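Local coordinates for protein glutaredoxin (Grx-1) (PDB 3IC4) that probably transfers electrons as a small thiol-disulfide oxidoreductase of the glutaredoxin family, within the thioredoxin superfamily, at residues 14-25 / 67-75. Residues are numbered along the deposited sequence; the frame is centred on the assembly and turned at random.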
loop_
_atom_site.group_PDB
_atom_site.type_symbol
_atom_site.label_atom_id
_atom_site.label_comp_id
_atom_site.label_asym_id
_atom_site.label_seq_id
_atom_site.Cartn_x
_atom_site.Cartn_y
_atom_site.Cartn_z
ATOM N N VAL A 14 -1.812 8.917 -1.396
ATOM C CA VAL A 14 -1.664 7.799 -0.449
ATOM C C VAL A 14 -1.902 6.447 -1.160
ATOM O O VAL A 14 -2.875 6.258 -1.881
ATOM C CB VAL A 14 -2.640 7.962 0.732
ATOM C CG1 VAL A 14 -2.533 6.809 1.672
ATOM C CG2 VAL A 14 -2.355 9.245 1.437
ATOM N N LEU A 15 -0.962 5.522 -0.967
ATOM C CA LEU A 15 -1.065 4.206 -1.596
ATOM C C LEU A 15 -0.889 3.117 -0.554
ATOM O O LEU A 15 0.069 3.146 0.212
ATOM C CB LEU A 15 0.061 4.052 -2.647
ATOM C CG LEU A 15 0.093 2.726 -3.407
ATOM C CD1 LEU A 15 -1.161 2.506 -4.231
ATOM C CD2 LEU A 15 1.321 2.618 -4.313
HETATM N N MSE A 16 -1.811 2.158 -0.587
HETATM C CA MSE A 16 -1.684 0.930 0.191
HETATM C C MSE A 16 -1.383 -0.288 -0.674
HETATM O O MSE A 16 -2.045 -0.523 -1.707
HETATM C CB MSE A 16 -2.990 0.698 0.942
HETATM C CG MSE A 16 -2.966 -0.463 1.839
HETATM SE SE MSE A 16 -4.720 -0.795 2.560
HETATM C CE MSE A 16 -4.725 -2.725 2.482
ATOM N N TYR A 17 -0.427 -1.088 -0.199
ATOM C CA TYR A 17 -0.148 -2.412 -0.748
ATOM C C TYR A 17 -0.645 -3.439 0.263
ATOM O O TYR A 17 -0.358 -3.343 1.450
ATOM C CB TYR A 17 1.335 -2.618 -0.907
ATOM C CG TYR A 17 2.016 -1.713 -1.865
ATOM C CD1 TYR A 17 2.186 -2.074 -3.204
ATOM C CD2 TYR A 17 2.551 -0.492 -1.426
ATOM C CE1 TYR A 17 2.889 -1.229 -4.072
ATOM C CE2 TYR A 17 3.254 0.331 -2.298
ATOM C CZ TYR A 17 3.396 -0.043 -3.595
ATOM O OH TYR A 17 4.092 0.789 -4.397
ATOM N N GLY A 18 -1.396 -4.430 -0.208
ATOM C CA GLY A 18 -1.834 -5.494 0.687
ATOM C C GLY A 18 -2.354 -6.729 -0.027
ATOM O O GLY A 18 -2.180 -6.872 -1.195
ATOM N N LEU A 19 -2.880 -7.652 0.745
ATOM C CA LEU A 19 -3.594 -8.794 0.236
ATOM C C LEU A 19 -5.033 -8.678 0.706
ATOM O O LEU A 19 -5.297 -8.395 1.860
ATOM C CB LEU A 19 -3.019 -10.080 0.779
ATOM C CG LEU A 19 -1.542 -10.392 0.467
ATOM C CD1 LEU A 19 -1.160 -11.593 1.250
ATOM C CD2 LEU A 19 -1.417 -10.647 -0.991
ATOM N N SER A 20 -5.929 -9.065 -0.183
ATOM C CA SER A 20 -7.373 -8.851 0.037
ATOM C C SER A 20 -7.859 -9.769 1.133
ATOM O O SER A 20 -8.921 -9.506 1.770
ATOM C CB SER A 20 -8.139 -9.009 -1.279
ATOM O OG SER A 20 -8.218 -10.370 -1.632
ATOM N N THR A 21 -7.151 -10.876 1.313
ATOM C CA THR A 21 -7.437 -11.920 2.288
ATOM C C THR A 21 -6.828 -11.704 3.652
ATOM O O THR A 21 -7.097 -12.484 4.597
ATOM C CB THR A 21 -6.962 -13.260 1.701
ATOM O OG1 THR A 21 -5.582 -13.138 1.343
ATOM C CG2 THR A 21 -7.729 -13.548 0.451
ATOM N N CYS A 22 -6.039 -10.659 3.807
ATOM C CA CYS A 22 -5.294 -10.480 5.062
ATOM C C CYS A 22 -6.066 -9.584 6.037
ATOM O O CYS A 22 -6.418 -8.468 5.646
ATOM C CB CYS A 22 -3.998 -9.820 4.763
ATOM S SG CYS A 22 -3.102 -9.079 6.184
ATOM N N PRO A 23 -6.283 -10.011 7.281
ATOM C CA PRO A 23 -7.084 -9.190 8.196
ATOM C C PRO A 23 -6.431 -7.897 8.641
ATOM O O PRO A 23 -7.130 -6.934 8.905
ATOM C CB PRO A 23 -7.325 -10.109 9.374
ATOM C CG PRO A 23 -6.192 -11.041 9.355
ATOM C CD PRO A 23 -5.876 -11.280 7.920
ATOM N N HIS A 24 -5.099 -7.850 8.656
ATOM C CA HIS A 24 -4.381 -6.587 8.944
ATOM C C HIS A 24 -4.570 -5.597 7.855
ATOM O O HIS A 24 -4.774 -4.429 8.102
ATOM C CB HIS A 24 -2.887 -6.812 9.103
ATOM C CG HIS A 24 -2.550 -7.918 10.043
ATOM N ND1 HIS A 24 -2.838 -7.851 11.379
ATOM C CD2 HIS A 24 -1.897 -9.093 9.848
ATOM C CE1 HIS A 24 -2.427 -8.954 11.972
ATOM N NE2 HIS A 24 -1.820 -9.721 11.076
ATOM N N CYS A 25 -4.523 -6.100 6.631
ATOM C CA CYS A 25 -4.782 -5.282 5.417
ATOM C C CYS A 25 -6.198 -4.795 5.356
ATOM O O CYS A 25 -6.427 -3.630 5.048
ATOM C CB CYS A 25 -4.481 -6.049 4.155
ATOM S SG CYS A 25 -2.739 -6.470 4.012
ATOM N N SER A 67 6.603 -7.996 3.928
ATOM C CA SER A 67 5.311 -8.001 4.638
ATOM C C SER A 67 4.385 -6.885 4.199
ATOM O O SER A 67 4.780 -5.877 3.609
ATOM C CB SER A 67 5.516 -7.975 6.139
ATOM O OG SER A 67 6.248 -9.111 6.548
ATOM N N VAL A 68 3.118 -7.095 4.549
ATOM C CA VAL A 68 2.053 -6.119 4.279
ATOM C C VAL A 68 1.125 -6.111 5.512
ATOM O O VAL A 68 1.196 -7.037 6.311
ATOM C CB VAL A 68 1.230 -6.464 2.964
ATOM C CG1 VAL A 68 2.115 -6.290 1.697
ATOM C CG2 VAL A 68 0.754 -7.880 3.036
ATOM N N PRO A 69 0.293 -5.054 5.691
ATOM C CA PRO A 69 0.134 -3.887 4.771
ATOM C C PRO A 69 1.291 -2.911 4.780
ATOM O O PRO A 69 2.001 -2.793 5.756
ATOM C CB PRO A 69 -1.120 -3.164 5.325
ATOM C CG PRO A 69 -1.058 -3.488 6.832
ATOM C CD PRO A 69 -0.638 -4.929 6.841
ATOM N N VAL A 70 1.489 -2.217 3.648
ATOM C CA VAL A 70 2.374 -1.046 3.613
ATOM C C VAL A 70 1.570 0.125 3.071
ATOM O O VAL A 70 0.856 0.003 2.059
ATOM C CB VAL A 70 3.643 -1.268 2.764
ATOM C CG1 VAL A 70 4.478 0.066 2.581
ATOM C CG2 VAL A 70 4.464 -2.361 3.411
ATOM N N VAL A 71 1.610 1.218 3.785
ATOM C CA VAL A 71 0.950 2.455 3.338
ATOM C C VAL A 71 2.054 3.501 3.156
ATOM O O VAL A 71 2.860 3.738 4.035
ATOM C CB VAL A 71 -0.140 2.963 4.299
ATOM C CG1 VAL A 71 -0.788 4.260 3.759
ATOM C CG2 VAL A 71 -1.224 1.888 4.484
ATOM N N VAL A 72 2.017 4.107 1.982
ATOM C CA VAL A 72 3.040 5.045 1.534
ATOM C C VAL A 72 2.425 6.394 1.286
ATOM O O VAL A 72 1.378 6.508 0.602
ATOM C CB VAL A 72 3.744 4.599 0.231
ATOM C CG1 VAL A 72 4.919 5.603 -0.078
ATOM C CG2 VAL A 72 4.215 3.142 0.383
ATOM N N LYS A 73 3.048 7.419 1.846
ATOM C CA LYS A 73 2.688 8.832 1.506
ATOM C C LYS A 73 3.963 9.598 1.315
ATOM O O LYS A 73 4.702 9.811 2.295
ATOM C CB LYS A 73 1.883 9.475 2.631
ATOM C CG LYS A 73 1.345 10.854 2.265
ATOM C CD LYS A 73 0.636 11.570 3.380
ATOM C CE LYS A 73 0.395 13.022 2.986
ATOM N NZ LYS A 73 -0.833 13.499 3.678
ATOM N N GLY A 74 4.230 10.058 0.086
ATOM C CA GLY A 74 5.484 10.778 -0.228
ATOM C C GLY A 74 6.662 9.831 -0.000
ATOM O O GLY A 74 6.612 8.690 -0.473
ATOM N N ASP A 75 7.624 10.274 0.805
ATOM C CA ASP A 75 8.794 9.472 1.150
ATOM C C ASP A 75 8.679 8.711 2.426
ATOM O O ASP A 75 9.634 8.035 2.805
ATOM C CB ASP A 75 10.046 10.329 1.156
ATOM C CG ASP A 75 10.344 10.899 -0.214
ATOM O OD1 ASP A 75 9.970 10.249 -1.255
ATOM O OD2 ASP A 75 10.959 11.976 -0.232
#
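Cys25 and Pro69 meet where the CxxC turn leans on the loop ahead of strand 70-73. The sulfur SG settles into the hollow between Val68 and Pro69, 3.8 Å from Pro69 CD. With SG anti to the carbonyl carbon (chi1 -64°), it also reaches Val68 CG2, at 3.9 Å. Leu19 N donates a long bond (3.5 Å) to SG from the side across from Pro69 CD. Cys22, at the N-cap, accepts Cys25 N with its own SG. After a cis peptide, Pro69 presents CD to the helix start, where His24 CB lies against it. Gly18 leaves room: a CB there would collide with Cys25 SG, and Val68 CB fills the place over its CA. With an alanine here in place of Cys25, the Val68-Pro69 hollow would probably stay unfilled and Leu19 N would lose its sulfur acceptor. Beyond this knob the strands pair antiparallel at 162°, with Leu15-Val72 and Tyr17-Val70 as hydrogen-bonded pairs, Tyr17 N to Val70 O being 2.8 Å. On one face, Val71 splits its methyls, CG1 on Val14 CG1 and CG2 on Met16 CG; on the other, Val72 CG2 nudges the Tyr17 ring edge at CE2 (4.0 Å). A cis-proline facing a CxxC marks thioredoxin-superfamily oxidoreductases; Cys22 and Cys25 are consistent with that redox motif. Helix 23-35 covers the Met16-Val71 face, helix 49-63 packs on Tyr17, and strands 40-43 and 76-79 flank the central pair.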